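PDB 4ASH: NS6 protease from Murine norovirus 1, which probably cleaves the viral polyprotein into its mature products, acting as a calicivirus cysteine protease with a trypsin-like fold. Local coordinates for residues F14-G19 against K31-P36; S23-I28 against K59-S64; T52-F57 against V115-T120; L75-Q80 against A172-P177; V87-A92 against L134-G139. The protein carries 1 engineered substitution. One frame throughout, in Å; residues are numbered along the deposited sequence.

Interaction 1. Residues F14-G19 against K31-P36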
# COMPACT_ATOMS: atom_id res chain seq x y z
N PHE A 14 10.99 -0.79 5.16
CA PHE A 14 11.57 -0.61 3.84
C PHE A 14 11.86 0.87 3.63
O PHE A 14 10.95 1.69 3.66
CB PHE A 14 10.60 -1.11 2.76
CG PHE A 14 11.24 -1.31 1.42
CD1 PHE A 14 12.20 -2.30 1.24
CD2 PHE A 14 10.89 -0.51 0.34
CE1 PHE A 14 12.79 -2.49 0.00
CE2 PHE A 14 11.48 -0.69 -0.90
CZ PHE A 14 12.43 -1.69 -1.07
N GLY A 15 13.13 1.21 3.43
CA GLY A 15 13.50 2.60 3.27
C GLY A 15 13.06 3.37 4.49
O GLY A 15 13.34 2.97 5.63
N THR A 16 12.35 4.47 4.27
CA THR A 16 11.85 5.31 5.35
C THR A 16 10.39 4.99 5.70
O THR A 16 9.70 5.79 6.34
CB THR A 16 12.00 6.81 5.01
OG1 THR A 16 11.35 7.09 3.77
CG2 THR A 16 13.48 7.18 4.91
N GLY A 17 9.94 3.80 5.30
CA GLY A 17 8.59 3.37 5.61
C GLY A 17 8.48 1.86 5.71
O GLY A 17 9.27 1.19 6.39
N TRP A 18 7.48 1.33 5.01
CA TRP A 18 7.14 -0.08 5.06
C TRP A 18 6.80 -0.56 3.67
O TRP A 18 6.62 0.25 2.76
CB TRP A 18 5.93 -0.29 5.97
CG TRP A 18 6.20 0.21 7.34
CD1 TRP A 18 6.09 1.49 7.77
CD2 TRP A 18 6.66 -0.56 8.45
NE1 TRP A 18 6.45 1.58 9.11
CE2 TRP A 18 6.80 0.33 9.54
CE3 TRP A 18 6.96 -1.91 8.64
CZ2 TRP A 18 7.23 -0.10 10.79
CZ3 TRP A 18 7.38 -2.33 9.88
CH2 TRP A 18 7.51 -1.43 10.94
N GLY A 19 6.71 -1.88 3.50
CA GLY A 19 6.18 -2.46 2.27
C GLY A 19 5.48 -3.76 2.61
O GLY A 19 5.47 -4.19 3.78
N LYS A 31 6.42 4.72 -3.35
CA LYS A 31 7.62 5.21 -4.03
C LYS A 31 8.46 6.15 -3.17
O LYS A 31 9.70 6.03 -3.12
CB LYS A 31 7.24 5.88 -5.36
CG LYS A 31 8.47 6.25 -6.19
CD LYS A 31 8.09 6.90 -7.50
CE LYS A 31 9.33 7.18 -8.34
NZ LYS A 31 8.99 7.46 -9.76
N HIS A 32 7.80 7.06 -2.46
CA HIS A 32 8.53 8.09 -1.72
C HIS A 32 9.31 7.60 -0.50
O HIS A 32 10.11 8.35 0.04
CB HIS A 32 7.62 9.27 -1.35
CG HIS A 32 6.73 9.02 -0.18
ND1 HIS A 32 5.46 8.50 -0.30
CD2 HIS A 32 6.90 9.27 1.14
CE1 HIS A 32 4.89 8.42 0.89
NE2 HIS A 32 5.75 8.88 1.79
N VAL A 33 9.09 6.35 -0.08
CA VAL A 33 9.84 5.83 1.06
C VAL A 33 10.95 4.88 0.63
O VAL A 33 11.85 4.56 1.41
CB VAL A 33 8.95 5.10 2.11
CG1 VAL A 33 7.79 5.98 2.56
CG2 VAL A 33 8.46 3.75 1.59
N ALA A 34 10.91 4.45 -0.63
CA ALA A 34 11.81 3.38 -1.06
C ALA A 34 13.27 3.80 -1.09
O ALA A 34 13.58 4.97 -1.30
CB ALA A 34 11.39 2.87 -2.43
N PRO A 35 14.17 2.84 -0.87
CA PRO A 35 15.60 3.10 -1.07
C PRO A 35 15.82 3.53 -2.51
O PRO A 35 15.00 3.22 -3.37
CB PRO A 35 16.24 1.72 -0.85
CG PRO A 35 15.27 0.98 0.00
CD PRO A 35 13.91 1.46 -0.44
N PRO A 36 16.93 4.24 -2.77
CA PRO A 36 17.22 4.73 -4.12
C PRO A 36 17.28 3.59 -5.12
O PRO A 36 17.75 2.49 -4.79
CB PRO A 36 18.60 5.38 -3.96
CG PRO A 36 18.70 5.71 -2.51
CD PRO A 36 17.98 4.61 -1.81
O HOH W 1 12.78 7.99 1.62
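Gly15 and Thr16 lie against Val33 and Ala34 at the tip of a tight hairpin, where a type II' turn from Phe14 to Gly17 joins strand 11-14 to strand 17-21. The CA atoms of Gly15 and Ala34 come within 4.7 Å, and one direct hydrogen bond ties the backbones: Thr16 N donates to Val33 O over 2.9 Å, in the carbonyl plane and on a lone pair. The same oxygen receives a CA-H...O contact from Gly15 CA at 3.2 Å, so two turn residues grip one carbonyl.

Val33 carries much of the side-chain contact. Its CB packs 3.6 Å from Gly17 N, CG1 turns to Thr16 OG1 and Gly17 CA, and CG2 reaches Phe14 O. Thr16 OG1 sits between its own backbone N and carbonyl carbon (chi1 55°); a water 2.7 Å from this OG1 bridges it to His32 O. The Phe14 and Pro35 side chains cross at about a right angle. Pro35 CD lies over one face of the Phe14 ring toward the rim, 3.3 Å from Phe14 CE2, making a CH-pi contact, while Ala34 CB approaches CE2 obliquely at 3.9 Å. Phe27 and Tyr60 also meet the Phe14 ring.

His32 ND1 is hydrogen-bonded to Asp56 OD2, and both His32 and Val33 touch Ala141. The turn packs on the loop carrying His32, whose pairing with Asp56 is consistent with the active site of trypsin-like viral cysteine proteases.

Interaction 2. Residues S23-I28 against K59-S64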
# COMPACT_ATOMS: atom_id res chain seq x y z
N SER A 23 3.05 -11.54 -2.69
CA SER A 23 3.33 -12.95 -2.90
C SER A 23 4.77 -13.16 -2.55
O SER A 23 5.46 -12.23 -2.16
CB SER A 23 3.13 -13.33 -4.36
OG SER A 23 4.14 -12.74 -5.18
N GLY A 24 5.27 -14.38 -2.71
CA GLY A 24 6.68 -14.61 -2.48
C GLY A 24 7.58 -13.87 -3.45
O GLY A 24 8.79 -13.74 -3.19
N HIS A 25 7.01 -13.43 -4.58
CA HIS A 25 7.75 -12.77 -5.65
C HIS A 25 7.50 -11.26 -5.73
O HIS A 25 8.26 -10.55 -6.37
CB HIS A 25 7.35 -13.37 -7.02
CG HIS A 25 7.70 -14.81 -7.19
ND1 HIS A 25 8.80 -15.23 -7.91
CD2 HIS A 25 7.09 -15.94 -6.76
CE1 HIS A 25 8.86 -16.55 -7.90
NE2 HIS A 25 7.83 -17.01 -7.21
N VAL A 26 6.42 -10.78 -5.11
CA VAL A 26 5.97 -9.41 -5.37
C VAL A 26 5.90 -8.61 -4.08
O VAL A 26 5.22 -9.00 -3.13
CB VAL A 26 4.58 -9.36 -6.08
CG1 VAL A 26 4.10 -7.92 -6.19
CG2 VAL A 26 4.67 -9.98 -7.47
N PHE A 27 6.60 -7.49 -4.08
CA PHE A 27 6.69 -6.60 -2.91
C PHE A 27 6.27 -5.21 -3.35
O PHE A 27 6.80 -4.66 -4.32
CB PHE A 27 8.13 -6.60 -2.39
CG PHE A 27 8.33 -5.79 -1.14
CD1 PHE A 27 7.95 -6.30 0.10
CD2 PHE A 27 8.91 -4.54 -1.19
CE1 PHE A 27 8.14 -5.57 1.26
CE2 PHE A 27 9.11 -3.80 -0.02
CZ PHE A 27 8.72 -4.32 1.19
N ILE A 28 5.28 -4.64 -2.65
CA ILE A 28 4.78 -3.31 -2.99
C ILE A 28 5.07 -2.31 -1.86
O ILE A 28 5.13 -2.68 -0.69
CB ILE A 28 3.27 -3.32 -3.33
CG1 ILE A 28 2.41 -3.70 -2.10
CG2 ILE A 28 3.02 -4.23 -4.53
CD1 ILE A 28 0.88 -3.63 -2.39
N LYS A 59 6.27 -1.25 -7.27
CA LYS A 59 6.20 -2.70 -7.20
C LYS A 59 7.51 -3.32 -7.65
O LYS A 59 8.04 -2.98 -8.71
CB LYS A 59 5.04 -3.22 -8.07
CG LYS A 59 4.94 -4.75 -8.14
CD LYS A 59 3.59 -5.18 -8.69
CE LYS A 59 3.39 -4.75 -10.14
NZ LYS A 59 4.37 -5.40 -11.06
N TYR A 60 8.01 -4.24 -6.83
CA TYR A 60 9.20 -5.02 -7.15
C TYR A 60 8.79 -6.43 -7.46
O TYR A 60 8.00 -7.02 -6.71
CB TYR A 60 10.14 -5.07 -5.94
CG TYR A 60 10.70 -3.74 -5.52
CD1 TYR A 60 9.96 -2.86 -4.75
CD2 TYR A 60 12.00 -3.39 -5.85
CE1 TYR A 60 10.48 -1.64 -4.34
CE2 TYR A 60 12.53 -2.17 -5.45
CZ TYR A 60 11.77 -1.31 -4.70
OH TYR A 60 12.29 -0.10 -4.27
N TYR A 61 9.31 -6.97 -8.56
CA TYR A 61 9.08 -8.37 -8.88
C TYR A 61 10.40 -9.14 -8.91
O TYR A 61 11.33 -8.79 -9.64
CB TYR A 61 8.35 -8.51 -10.23
CG TYR A 61 8.34 -9.96 -10.71
CD1 TYR A 61 7.44 -10.87 -10.17
CD2 TYR A 61 9.27 -10.41 -11.63
CE1 TYR A 61 7.45 -12.21 -10.57
CE2 TYR A 61 9.28 -11.74 -12.04
CZ TYR A 61 8.37 -12.63 -11.51
OH TYR A 61 8.37 -13.94 -11.92
N PHE A 62 10.46 -10.21 -8.11
CA PHE A 62 11.67 -11.02 -7.99
C PHE A 62 11.48 -12.32 -8.77
O PHE A 62 10.54 -13.06 -8.51
CB PHE A 62 11.95 -11.32 -6.51
CG PHE A 62 12.25 -10.10 -5.69
CD1 PHE A 62 11.22 -9.33 -5.17
CD2 PHE A 62 13.57 -9.72 -5.44
CE1 PHE A 62 11.48 -8.20 -4.42
CE2 PHE A 62 13.83 -8.58 -4.69
CZ PHE A 62 12.79 -7.82 -4.19
N THR A 63 12.38 -12.57 -9.71
CA THR A 63 12.33 -13.79 -10.52
C THR A 63 12.29 -15.04 -9.65
O THR A 63 11.52 -15.98 -9.91
CB THR A 63 13.54 -13.87 -11.45
OG1 THR A 63 13.60 -12.68 -12.25
CG2 THR A 63 13.42 -15.07 -12.37
N SER A 64 13.14 -15.08 -8.63
CA SER A 64 13.15 -16.16 -7.66
C SER A 64 12.47 -15.68 -6.40
O SER A 64 12.72 -14.57 -5.95
CB SER A 64 14.58 -16.58 -7.33
OG SER A 64 15.23 -17.09 -8.48
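The His25 and Tyr61 rings lie nearly parallel, planes 16° apart, but are slid so far that they barely overlap, and the closer touch is His25 CB to Tyr61 CE1 at 3.7 Å. His25 is fixed instead by its ring edge: ND1 donates to Phe62 O over 2.8 Å, with the acceptor close to the ring plane. Phe62 N returns a bond to His25 O, closing a pair of links beyond the last regular bridge.

Val26 meets Tyr61 at about a right angle, its CG2 at the ring edge, 4.0 Å from Tyr61 CD1. The other branch, CG1, is anti to the backbone N (chi1 174°) and rests 3.7 Å from Lys59 CD. Ile28 CG2 touches Lys59 CG on this same face.

On the reverse face, Phe27 and Tyr60 lie side by side and point the same way, Phe27 CD2 to Tyr60 CD1 4.1 Å, and Phe62 CE1 meets Phe27 CB. Phe14 and Phe42 pack edge-to-face with Phe27, extending this aromatic cluster. Phe27 and Tyr60 form the hydrogen-bonded pair between two non-hydrogen-bonded ones.

Strands 26-28 and 59-62 run antiparallel at 164°, adjacent members of the five-stranded sheet that corresponds to the N-terminal barrel of the chymotrypsin-like fold.

Interaction 3. Residues T52-F57 against V115-T120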
# COMPACT_ATOMS: atom_id res chain seq x y z
N THR A 52 8.56 -1.48 -11.06
CA THR A 52 7.65 -0.64 -11.82
C THR A 52 7.06 0.40 -10.87
O THR A 52 6.78 0.12 -9.71
CB THR A 52 6.53 -1.43 -12.54
OG1 THR A 52 5.52 -1.83 -11.60
CG2 THR A 52 7.10 -2.66 -13.22
N SER A 53 6.91 1.62 -11.38
CA SER A 53 6.29 2.67 -10.59
C SER A 53 5.13 3.29 -11.34
O SER A 53 5.09 3.32 -12.58
CB SER A 53 7.32 3.74 -10.22
OG SER A 53 7.93 4.28 -11.37
N SER A 54 4.18 3.78 -10.57
CA SER A 54 3.02 4.47 -11.10
C SER A 54 2.58 5.46 -10.03
O SER A 54 2.11 5.06 -8.97
CB SER A 54 1.90 3.46 -11.36
OG SER A 54 0.76 4.11 -11.86
N GLY A 55 2.76 6.75 -10.30
CA GLY A 55 2.53 7.75 -9.27
C GLY A 55 3.40 7.46 -8.06
O GLY A 55 4.63 7.38 -8.18
N ASP A 56 2.79 7.27 -6.89
CA ASP A 56 3.55 6.95 -5.67
C ASP A 56 3.45 5.47 -5.29
O ASP A 56 3.74 5.09 -4.16
CB ASP A 56 3.11 7.82 -4.50
CG ASP A 56 4.15 7.88 -3.38
OD1 ASP A 56 5.36 7.90 -3.68
OD2 ASP A 56 3.77 7.91 -2.20
N PHE A 57 3.02 4.64 -6.24
CA PHE A 57 2.97 3.20 -6.04
C PHE A 57 4.19 2.53 -6.66
O PHE A 57 4.48 2.75 -7.83
CB PHE A 57 1.70 2.64 -6.67
CG PHE A 57 1.41 1.21 -6.31
CD1 PHE A 57 1.95 0.17 -7.05
CD2 PHE A 57 0.59 0.91 -5.23
CE1 PHE A 57 1.67 -1.15 -6.73
CE2 PHE A 57 0.32 -0.41 -4.89
CZ PHE A 57 0.86 -1.43 -5.64
N VAL A 115 1.94 14.02 -7.99
CA VAL A 115 0.57 13.63 -8.31
C VAL A 115 0.43 12.12 -8.10
O VAL A 115 1.15 11.32 -8.71
CB VAL A 115 0.18 14.02 -9.75
CG1 VAL A 115 -1.13 13.36 -10.15
CG2 VAL A 115 0.09 15.54 -9.90
N VAL A 116 -0.49 11.74 -7.22
CA VAL A 116 -0.65 10.36 -6.78
C VAL A 116 -1.94 9.78 -7.34
O VAL A 116 -3.01 10.26 -7.04
CB VAL A 116 -0.74 10.28 -5.25
CG1 VAL A 116 -0.96 8.83 -4.79
CG2 VAL A 116 0.51 10.88 -4.60
N HIS A 117 -1.85 8.71 -8.12
CA HIS A 117 -3.06 8.00 -8.48
C HIS A 117 -3.41 7.13 -7.30
O HIS A 117 -2.61 6.30 -6.87
CB HIS A 117 -2.83 7.13 -9.72
CG HIS A 117 -2.21 7.87 -10.85
ND1 HIS A 117 -2.89 8.82 -11.58
CD2 HIS A 117 -0.96 7.82 -11.37
CE1 HIS A 117 -2.09 9.32 -12.51
NE2 HIS A 117 -0.91 8.73 -12.41
N GLY A 118 -4.59 7.32 -6.73
CA GLY A 118 -4.92 6.56 -5.55
C GLY A 118 -6.38 6.63 -5.18
O GLY A 118 -7.23 7.00 -6.00
N GLN A 119 -6.68 6.26 -3.94
CA GLN A 119 -8.04 6.25 -3.47
C GLN A 119 -8.08 6.95 -2.13
O GLN A 119 -7.24 6.70 -1.26
CB GLN A 119 -8.56 4.82 -3.33
CG GLN A 119 -10.08 4.75 -3.20
CD GLN A 119 -10.64 3.37 -3.47
OE1 GLN A 119 -9.91 2.44 -3.83
NE2 GLN A 119 -11.95 3.22 -3.31
N THR A 120 -9.05 7.84 -1.96
CA THR A 120 -9.20 8.51 -0.68
C THR A 120 -9.83 7.55 0.31
O THR A 120 -10.42 6.53 -0.08
CB THR A 120 -10.10 9.76 -0.79
OG1 THR A 120 -11.41 9.35 -1.19
CG2 THR A 120 -9.54 10.73 -1.82
O HOH W 2 0.02 6.26 -7.36
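Ser54 and Gly55 face His117 across a shallow contact that buries only 183 Å². The first torsion of His117 sets CG beside the backbone N, anti to the carbonyl carbon (chi1 -51°). Gly55 N lies at the edge of the imidazole, near its plane, 4.0 Å from His117 CD2. Ser54 OG approaches the same corner obliquely at 4.1 Å, and that hydroxyl makes a weak hydrogen bond with His174 O, outside the pair of segments.

The second touch is apolar. Asp56 CB rests 4.0 Å from Val116 CG2, the methyl lying beside the valine's backbone N. Asp56 CG is anti to the backbone N (chi1 -160°), and OD2 is bonded to His32 ND1. The turn that carries Asp56 is type II', from Ser54 to Phe57, with Ser54 N and Phe57 O bonded over 2.9 Å. It closes the hairpin of strands 49-54 and 57-62 and meets strand 114-123 of the second sheet, a position between the two barrels of a trypsin-like protease that is consistent with Asp56 being the acidic partner of the active-site histidine.

The two segments share no direct hydrogen bond; a water joins them instead. Its donor contacts run 2.9 Å to Ser54 O and 2.7 Å to His117 O, though it has more acceptors within reach than protons to give, and Asp56 N is also near, 3.0 Å from the water. Beyond the contact, His117 bonds through its backbone to Thr173 and lies against Glu176, and Val116 touches Ile111 of strand 96-111.

Interaction 4. Residues L75-Q80 against A172-P177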
# COMPACT_ATOMS: atom_id res chain seq x y z
N LEU A 75 -3.93 -8.57 -5.80
CA LEU A 75 -3.73 -7.12 -5.76
C LEU A 75 -4.75 -6.47 -6.69
O LEU A 75 -4.75 -6.73 -7.90
CB LEU A 75 -2.31 -6.77 -6.20
CG LEU A 75 -1.99 -5.29 -6.44
CD1 LEU A 75 -2.15 -4.49 -5.16
CD2 LEU A 75 -0.58 -5.14 -7.00
N GLU A 76 -5.62 -5.64 -6.12
CA GLU A 76 -6.60 -4.87 -6.89
C GLU A 76 -6.16 -3.43 -7.06
O GLU A 76 -5.34 -2.93 -6.31
CB GLU A 76 -7.96 -4.93 -6.20
CG GLU A 76 -8.71 -6.23 -6.49
CD GLU A 76 -10.11 -6.26 -5.89
OE1 GLU A 76 -10.48 -5.31 -5.16
OE2 GLU A 76 -10.85 -7.23 -6.16
N ASN A 77 -6.69 -2.77 -8.08
CA ASN A 77 -6.47 -1.35 -8.27
C ASN A 77 -7.53 -0.58 -7.49
O ASN A 77 -8.54 -0.13 -8.05
CB ASN A 77 -6.59 -1.00 -9.76
CG ASN A 77 -6.21 0.44 -10.05
OD1 ASN A 77 -5.32 1.00 -9.40
ND2 ASN A 77 -6.86 1.04 -11.03
N GLY A 78 -7.32 -0.43 -6.18
CA GLY A 78 -8.34 0.14 -5.33
C GLY A 78 -9.54 -0.78 -5.20
O GLY A 78 -9.47 -1.97 -5.52
N CYS A 79 -10.65 -0.23 -4.71
CA CYS A 79 -11.86 -1.02 -4.54
C CYS A 79 -13.08 -0.15 -4.73
O CYS A 79 -12.96 1.04 -4.98
CB CYS A 79 -11.89 -1.65 -3.15
SG CYS A 79 -11.97 -0.43 -1.81
N GLN A 80 -14.26 -0.75 -4.61
CA GLN A 80 -15.51 -0.02 -4.72
C GLN A 80 -15.62 1.00 -3.59
O GLN A 80 -15.26 0.71 -2.44
CB GLN A 80 -16.69 -0.99 -4.67
N ALA A 172 -2.12 4.93 -2.29
CA ALA A 172 -1.71 4.89 -3.68
C ALA A 172 -2.11 3.54 -4.25
O ALA A 172 -2.00 2.53 -3.56
CB ALA A 172 -0.21 5.12 -3.81
N THR A 173 -2.61 3.54 -5.48
CA THR A 173 -2.98 2.30 -6.16
C THR A 173 -2.10 2.11 -7.39
O THR A 173 -1.40 3.02 -7.82
CB THR A 173 -4.46 2.31 -6.56
OG1 THR A 173 -4.71 3.42 -7.43
CG2 THR A 173 -5.34 2.44 -5.32
N HIS A 174 -2.15 0.91 -7.97
CA HIS A 174 -1.17 0.54 -8.99
C HIS A 174 -1.46 1.01 -10.42
O HIS A 174 -0.54 1.12 -11.24
CB HIS A 174 -0.92 -0.97 -8.98
CG HIS A 174 -2.00 -1.77 -9.63
ND1 HIS A 174 -2.15 -1.85 -11.01
CD2 HIS A 174 -2.99 -2.54 -9.11
CE1 HIS A 174 -3.17 -2.63 -11.30
NE2 HIS A 174 -3.70 -3.07 -10.16
N GLY A 175 -2.72 1.27 -10.71
CA GLY A 175 -3.11 1.57 -12.08
C GLY A 175 -3.40 3.04 -12.35
O GLY A 175 -3.47 3.86 -11.43
N GLU A 176 -3.54 3.36 -13.63
CA GLU A 176 -4.09 4.64 -14.03
C GLU A 176 -5.49 4.40 -14.54
O GLU A 176 -5.76 3.39 -15.19
CB GLU A 176 -3.23 5.32 -15.09
CG GLU A 176 -1.96 5.91 -14.53
CD GLU A 176 -1.30 6.92 -15.45
OE1 GLU A 176 -1.80 8.06 -15.52
OE2 GLU A 176 -0.29 6.56 -16.09
N PRO A 177 -6.39 5.34 -14.23
CA PRO A 177 -7.85 5.26 -14.36
C PRO A 177 -8.35 5.17 -15.78
O PRO A 177 -7.84 5.86 -16.66
CB PRO A 177 -8.33 6.59 -13.74
CG PRO A 177 -7.17 7.50 -13.93
CD PRO A 177 -5.97 6.63 -13.68
O HOH W 3 -5.25 -5.31 -10.21
O HOH W 4 -3.49 -0.98 -6.06
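Asn77 pins the chain that leaves the C-terminal barrel's strand 168-172 to the loop between strands 74-75 and 84-90, a loop-to-loop contact in the two-barrel, trypsin-like fold. Asn77 is the centre of an inverse gamma turn, and neither segment runs as a regular strand through the contact. Its CG is anti to the backbone N (chi1 -173°) and lies 3.6 Å from Gly175 N; OD1 accepts a hydrogen bond from Gly175 N over 2.9 Å. The donor stands well above the carboxamide plane, 61° out of it. Thr173, His174 and Gly175 all approach this oxygen: Thr173 OG1 is 3.2 Å from Asn77 OD1, and the ring of His174 has OD1 over the centre of one face.

The NE2 of His174 comes within 3.6 Å of Asn77 CB, and its CD2 corner meets two neighbours: Leu75 CG obliquely at 4.0 Å, the two side chains sliding past each other in opposite directions, and Glu76 O at the ring edge. Thr173 CG2 lies 3.6 Å from Gly78 N.

Outside the pair, Glu76 forms a salt bridge to Lys149 and a hydrogen bond to Tyr147. Two waters complete the joint. One takes a hydrogen bond from His174 N and donates to Glu76 O at 2.7 Å; the second donates to Leu75 O and lies 2.7 Å from His174 NE2.

Interaction 5. Residues V87-A92 against L134-G139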
# COMPACT_ATOMS: atom_id res chain seq x y z
N VAL A 87 -6.21 -0.66 7.23
CA VAL A 87 -4.82 -0.31 7.02
C VAL A 87 -4.01 -1.10 8.04
O VAL A 87 -4.20 -0.94 9.24
CB VAL A 87 -4.52 1.18 7.22
CG1 VAL A 87 -3.13 1.49 6.71
CG2 VAL A 87 -5.54 2.04 6.47
N LEU A 88 -3.14 -1.97 7.55
CA LEU A 88 -2.31 -2.79 8.43
C LEU A 88 -1.06 -2.00 8.80
O LEU A 88 -0.00 -2.15 8.19
CB LEU A 88 -1.92 -4.09 7.75
CG LEU A 88 -3.05 -4.93 7.16
CD1 LEU A 88 -2.50 -6.27 6.62
CD2 LEU A 88 -4.15 -5.18 8.18
N VAL A 89 -1.20 -1.10 9.77
CA VAL A 89 -0.07 -0.28 10.19
C VAL A 89 0.83 -1.04 11.15
O VAL A 89 0.37 -1.51 12.19
CB VAL A 89 -0.53 0.99 10.90
CG1 VAL A 89 0.66 1.74 11.48
CG2 VAL A 89 -1.30 1.89 9.94
N LYS A 90 2.10 -1.16 10.81
CA LYS A 90 3.09 -1.55 11.82
C LYS A 90 3.85 -0.33 12.26
O LYS A 90 4.12 0.56 11.45
CB LYS A 90 4.10 -2.55 11.24
CG LYS A 90 3.65 -3.98 11.28
CD LYS A 90 4.85 -4.90 11.08
CE LYS A 90 4.45 -6.35 11.13
NZ LYS A 90 5.60 -7.23 10.77
N ARG A 91 4.22 -0.30 13.54
CA ARG A 91 5.12 0.73 14.05
C ARG A 91 6.48 0.09 14.27
O ARG A 91 6.59 -1.13 14.31
CB ARG A 91 4.55 1.30 15.35
CG ARG A 91 3.21 2.04 15.17
CD ARG A 91 3.41 3.45 14.61
NE ARG A 91 2.28 3.94 13.81
CZ ARG A 91 1.14 4.43 14.30
NH1 ARG A 91 0.94 4.49 15.61
NH2 ARG A 91 0.19 4.86 13.47
N ALA A 92 7.51 0.92 14.38
CA ALA A 92 8.88 0.47 14.49
C ALA A 92 9.04 -0.54 15.63
O ALA A 92 9.85 -1.46 15.55
CB ALA A 92 9.81 1.65 14.70
N LEU A 134 -4.93 8.60 17.09
CA LEU A 134 -4.98 7.15 16.95
C LEU A 134 -5.14 6.76 15.48
O LEU A 134 -5.79 5.76 15.16
CB LEU A 134 -6.13 6.58 17.77
CG LEU A 134 -6.18 7.04 19.23
CD1 LEU A 134 -7.38 6.43 19.94
CD2 LEU A 134 -4.88 6.70 19.95
N GLY A 135 -4.55 7.56 14.61
CA GLY A 135 -4.61 7.28 13.19
C GLY A 135 -3.23 6.98 12.65
O GLY A 135 -2.41 6.39 13.36
N THR A 136 -2.98 7.36 11.41
CA THR A 136 -1.67 7.17 10.80
C THR A 136 -0.77 8.33 11.18
O THR A 136 -1.24 9.44 11.49
CB THR A 136 -1.74 7.03 9.27
OG1 THR A 136 -2.36 8.19 8.71
CG2 THR A 136 -2.54 5.79 8.88
N ILE A 137 0.53 8.07 11.18
CA ILE A 137 1.53 9.06 11.53
C ILE A 137 2.68 9.05 10.54
O ILE A 137 2.84 8.10 9.78
CB ILE A 137 2.10 8.80 12.94
CG1 ILE A 137 2.82 7.45 12.97
CG2 ILE A 137 0.99 8.86 13.98
CD1 ILE A 137 3.51 7.17 14.31
N PRO A 138 3.51 10.11 10.55
CA PRO A 138 4.73 10.06 9.73
C PRO A 138 5.52 8.80 10.05
O PRO A 138 5.83 8.52 11.22
CB PRO A 138 5.50 11.29 10.18
CG PRO A 138 4.43 12.25 10.56
CD PRO A 138 3.36 11.41 11.22
N GLY A 139 5.84 8.04 9.01
CA GLY A 139 6.57 6.80 9.15
C GLY A 139 5.74 5.61 8.71
O GLY A 139 6.29 4.54 8.47
O HOH W 5 -1.64 5.77 16.01
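Arg91 spreads its guanidinium against Ile137, whose CD1 lies over one face of the flat group, 3.5 Å from Arg91 NE and offset toward the rim. CG1 follows behind, 3.7 Å from Arg91 CZ, and the two side chains cross at a slant. The arginine chain bends at chi2 (-79°), which places CD; Arg91 CD lies 3.7 Å from Ile137 CD1.

The edge of the same group does the polar work. Arg91 NH2 donates to Gly135 O over 3.0 Å, with the carbonyl oxygen only 7° out of the guanidinium plane and the donor in the carbonyl's own plane. A water, also at the edge, accepts from Arg91 NH1 at 2.9 Å and donates to Gly135 O at 2.8 Å, so that this oxygen receives two bonds. The stronger partner is outside the segments: Asp140 OD2 forms a salt bridge with Arg91 NH2 and accepts from Ile137 N, tying the loop's backbone to the arginine. With Ile137 over one face, Gly135 O and the water at the edge and Asp140 OD2 on NH2, the rotation of the group is probably fixed.

Further along, Val89 CG2 touches Thr136 CG2 at 4.2 Å. Strand 84-90 here lies between strands 96-111 and 144-149 of the second sheet; Arg91 rests on Leu97, and Thr136 touches Leu99 of strand 96-111 and His159 and Ala162 of strand 152-162.

In the fold
Interactions 1 and 2 share the five-stranded sheet, where strands 17-21 and 26-30 are neighbours; their centres are 15 Å apart and their segments alternate along the chain. Interaction 3 joins this sheet to the second one, which also supplies strand 84-90 of interaction 5. Interactions 3 and 4 are closest, with centres 9 Å apart, linked by Gln119 to Cys79 and His117 to Thr173. Interaction 5 is nested within the loop closed by interaction 4, yet touches interaction 1 through Trp18, which packs on Lys90 and Gly139. His32 of interaction 1 bonds Asp56 of interaction 3, consistent with an active site set between the two barrels.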